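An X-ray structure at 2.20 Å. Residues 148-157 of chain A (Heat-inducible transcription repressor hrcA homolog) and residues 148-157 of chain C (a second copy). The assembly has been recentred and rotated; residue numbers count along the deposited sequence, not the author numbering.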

# COMPACT_ATOMS: atom_id res chain seq x y z
N LEU A 148 -2.34 31.92 -9.15
CA LEU A 148 -2.31 31.97 -10.62
C LEU A 148 -3.71 32.03 -11.22
O LEU A 148 -3.88 32.50 -12.34
N ARG A 149 -4.70 31.55 -10.47
CA ARG A 149 -6.09 31.50 -10.94
C ARG A 149 -7.06 31.14 -9.81
O ARG A 149 -6.73 30.34 -8.94
N VAL A 150 -8.27 31.69 -9.85
CA VAL A 150 -9.32 31.37 -8.89
C VAL A 150 -10.48 30.73 -9.63
O VAL A 150 -11.03 31.32 -10.55
N MET A 151 -10.86 29.54 -9.21
CA MET A 151 -11.95 28.80 -9.84
C MET A 151 -13.17 28.76 -8.91
O MET A 151 -13.03 28.44 -7.72
N LEU A 152 -14.33 29.13 -9.44
CA LEU A 152 -15.63 28.89 -8.83
C LEU A 152 -16.50 28.05 -9.76
O LEU A 152 -17.11 28.60 -10.66
N ILE A 153 -16.58 26.75 -9.53
CA ILE A 153 -17.30 25.83 -10.43
C ILE A 153 -18.68 25.39 -9.91
O ILE A 153 -18.75 24.61 -8.97
N PRO A 154 -19.77 25.84 -10.49
CA PRO A 154 -21.09 25.34 -10.08
C PRO A 154 -21.30 23.88 -10.50
O PRO A 154 -21.36 23.61 -11.69
N VAL A 155 -21.40 22.96 -9.53
CA VAL A 155 -21.69 21.55 -9.84
C VAL A 155 -23.18 21.27 -9.85
O VAL A 155 -23.62 20.36 -10.55
N SER A 156 -23.97 22.03 -9.10
CA SER A 156 -25.44 21.97 -9.23
C SER A 156 -26.08 23.26 -8.72
O SER A 156 -25.38 24.22 -8.40
N GLU A 157 -27.41 23.28 -8.66
CA GLU A 157 -28.15 24.36 -8.01
C GLU A 157 -27.69 24.54 -6.57
O GLU A 157 -27.60 25.67 -6.08
N LEU C 148 -25.05 9.55 -5.38
CA LEU C 148 -26.10 10.17 -6.20
C LEU C 148 -25.55 10.65 -7.54
O LEU C 148 -26.29 10.77 -8.52
N ARG C 149 -24.25 10.95 -7.58
CA ARG C 149 -23.62 11.50 -8.78
C ARG C 149 -22.10 11.51 -8.71
O ARG C 149 -21.53 11.78 -7.66
N VAL C 150 -21.45 11.22 -9.83
CA VAL C 150 -20.00 11.33 -9.93
C VAL C 150 -19.62 12.49 -10.84
O VAL C 150 -20.21 12.66 -11.92
N MET C 151 -18.64 13.28 -10.41
CA MET C 151 -18.21 14.48 -11.13
C MET C 151 -16.73 14.49 -11.40
O MET C 151 -15.93 14.40 -10.48
N LEU C 152 -16.37 14.57 -12.68
CA LEU C 152 -15.02 14.88 -13.13
C LEU C 152 -15.08 16.21 -13.87
O LEU C 152 -15.69 16.30 -14.92
N ILE C 153 -14.46 17.24 -13.32
CA ILE C 153 -14.52 18.57 -13.91
C ILE C 153 -13.12 19.01 -14.31
O ILE C 153 -12.33 19.35 -13.44
N PRO C 154 -12.80 19.00 -15.60
CA PRO C 154 -11.53 19.58 -16.05
C PRO C 154 -11.50 21.06 -15.73
O PRO C 154 -12.49 21.75 -15.91
N VAL C 155 -10.38 21.51 -15.20
CA VAL C 155 -10.20 22.90 -14.84
C VAL C 155 -9.22 23.56 -15.81
O VAL C 155 -9.37 24.71 -16.13
N SER C 156 -8.22 22.81 -16.25
CA SER C 156 -7.34 23.21 -17.33
C SER C 156 -6.86 21.93 -18.02
O SER C 156 -7.35 20.83 -17.70
N GLU C 157 -5.92 22.07 -18.95
CA GLU C 157 -5.32 20.92 -19.62
C GLU C 157 -4.58 20.02 -18.62
O GLU C 157 -4.48 18.81 -18.84

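The two copies meet almost symmetrically, and each end of the contact is closed by an arginine that reaches past the hydrophobic side chains to grip a backbone carbonyl of the other chain. A:Arg149 NH1 donates a hydrogen bond to C:Val155 O at 2.7 Å, and C:Arg149 NH1 returns it to A:Val155 O at 2.8 Å. In each case the second guanidinium nitrogen adds a weak bond to the same oxygen, A:Arg149 NH2 to C:Val155 O at 3.2 Å and C:Arg149 NH2 to A:Val155 O at 3.1 Å, so one carbonyl is held by two donors. The angles at hydrogen, 158° and 150° for the NH1 bonds against 133° and 134° for the NH2 bonds, show that NH1 is the better aligned donor on both sides. The carbonyl lies at the guanidinium edge, near its plane, where the N-H groups point.

The reach comes from extended side chains: both arginines are t at chi1, chi2 and chi3, with chi4 at -152° in A:Arg149 and -156° in C:Arg149. The same guanidinium edge lies beside the neighbouring serine, with A:Arg149 NH1 4.0 Å from C:Ser156 CB and C:Arg149 NH1 3.9 Å from A:Ser156 CB. Both serines are p; their OG atoms hydrogen-bond elsewhere in the structure.

The stretches run in nearly opposite directions, 159° apart, and the register pairs A:Met151 with C:Val155, A:Ile153 with C:Ile153, and A:Val155 with C:Met151. The paired CA atoms are 7.9 to 8.5 Å apart, so it is side chains that fill the space between the backbones. In both stretches the CA-to-CB bonds of A:Arg149, A:Met151 and A:Ile153, and of C:Arg149, C:Met151 and C:Ile153, point toward the partner, while A:Val150, A:Leu152, C:Val150 and C:Leu152 are out of its reach, the alternation expected of extended chain.

At the middle the two isoleucines meet, A:Ile153 CG2 lying 3.8 Å from C:Ile153 CG2. Both are m at chi1, but chi2 differs: t in C:Ile153, between wells at 105° in A:Ile153. Each also reaches a valine, and here the match is uneven: C:Ile153 CD1 comes within 3.5 Å of A:Val155 CG1, whereas A:Ile153 CD1 stays 4.3 Å from C:Val155 CG2. The valines themselves differ, A:Val155 being m and C:Val155 t, so the two copies present their methyls differently.

These valines have the largest areas covered by the opposite stretch, 73 Å² for A:Val155 and 78 Å² for C:Val155, because each sits among the partner's arginine, methionine and isoleucine. A:Met151 SD packs 3.6 Å from C:Val155 CG1; the reciprocal pair is looser, with C:Met151 SD 4.1 Å from A:Val155 CB. Both methionines are m at chi1 and chi3, with chi2 between wells. Altogether 389 Å² is buried, an apolar middle with an arginine-to-carbonyl clasp toward each end.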

# COMPACT_ATOMS: atom_id res chain seq x y z
CB LEU A 148 -1.59 30.73 -11.18
CG LEU A 148 -0.19 30.46 -10.63
CD1 LEU A 148 0.34 29.14 -11.13
CD2 LEU A 148 0.78 31.58 -11.00
CB ARG A 149 -6.21 30.44 -12.03
CG ARG A 149 -7.57 30.32 -12.67
CD ARG A 149 -7.56 29.40 -13.87
NE ARG A 149 -8.91 28.96 -14.23
CZ ARG A 149 -9.19 27.82 -14.84
NH1 ARG A 149 -8.20 26.98 -15.16
NH2 ARG A 149 -10.45 27.51 -15.13
CB VAL A 150 -9.82 32.62 -8.16
CG1 VAL A 150 -10.93 32.27 -7.17
CG2 VAL A 150 -8.68 33.33 -7.47
CB MET A 151 -11.51 27.37 -10.16
CG MET A 151 -10.37 27.26 -11.17
SD MET A 151 -8.84 26.71 -10.41
CE MET A 151 -8.21 28.09 -9.92
CB LEU A 152 -16.36 30.20 -8.59
CG LEU A 152 -15.92 31.19 -7.53
CD1 LEU A 152 -16.94 32.31 -7.50
CD2 LEU A 152 -15.80 30.56 -6.15
CB ILE A 153 -16.42 24.58 -10.66
CG1 ILE A 153 -15.10 24.99 -11.33
CG2 ILE A 153 -17.15 23.56 -11.51
CD1 ILE A 153 -13.96 24.98 -10.41
CB PRO A 154 -22.09 26.26 -10.80
CG PRO A 154 -21.28 27.28 -11.54
CD PRO A 154 -19.87 26.85 -11.57
CB VAL A 155 -20.95 20.56 -8.91
CG1 VAL A 155 -19.45 20.71 -9.07
CG2 VAL A 155 -21.36 20.73 -7.44
CB SER A 156 -26.00 20.75 -8.49
OG SER A 156 -25.82 20.88 -7.09
CB GLU A 157 -29.67 24.09 -8.03
CG GLU A 157 -30.38 24.46 -9.33
CD GLU A 157 -31.85 24.05 -9.36
OE1 GLU A 157 -32.20 23.01 -8.76
OE2 GLU A 157 -32.66 24.77 -9.98
CB LEU C 148 -26.72 11.33 -5.43
CG LEU C 148 -27.35 10.96 -4.09
CD1 LEU C 148 -27.63 12.19 -3.25
CD2 LEU C 148 -28.64 10.15 -4.31
CB ARG C 149 -24.08 12.94 -8.94
CG ARG C 149 -23.79 13.53 -10.26
CD ARG C 149 -24.43 14.87 -10.42
NE ARG C 149 -23.65 15.72 -11.30
CZ ARG C 149 -23.69 17.04 -11.29
NH1 ARG C 149 -24.48 17.68 -10.44
NH2 ARG C 149 -22.93 17.73 -12.14
CB VAL C 150 -19.37 10.04 -10.45
CG1 VAL C 150 -17.85 10.18 -10.47
CG2 VAL C 150 -19.79 8.86 -9.59
CB MET C 151 -18.58 15.69 -10.30
CG MET C 151 -20.07 15.87 -10.24
SD MET C 151 -20.68 16.45 -8.71
CE MET C 151 -20.39 15.09 -7.61
CB LEU C 152 -14.51 13.82 -14.11
CG LEU C 152 -14.27 12.40 -13.66
CD1 LEU C 152 -13.70 11.62 -14.83
CD2 LEU C 152 -13.31 12.34 -12.45
CB ILE C 153 -15.10 19.57 -12.90
CG1 ILE C 153 -16.45 19.09 -12.33
CG2 ILE C 153 -15.29 20.93 -13.57
CD1 ILE C 153 -16.71 19.59 -10.94
CB PRO C 154 -11.54 19.33 -17.57
CG PRO C 154 -12.52 18.24 -17.78
CD PRO C 154 -13.57 18.42 -16.71
CB VAL C 155 -9.72 22.99 -13.40
CG1 VAL C 155 -9.07 24.30 -13.14
CG2 VAL C 155 -10.89 22.79 -12.46
CB SER C 156 -6.14 23.96 -16.77
OG SER C 156 -5.40 23.11 -15.91
CB GLU C 157 -4.32 21.36 -20.70
CG GLU C 157 -4.81 21.22 -22.14
CD GLU C 157 -3.65 21.13 -23.13
OE1 GLU C 157 -3.85 20.57 -24.23
OE2 GLU C 157 -2.54 21.60 -22.80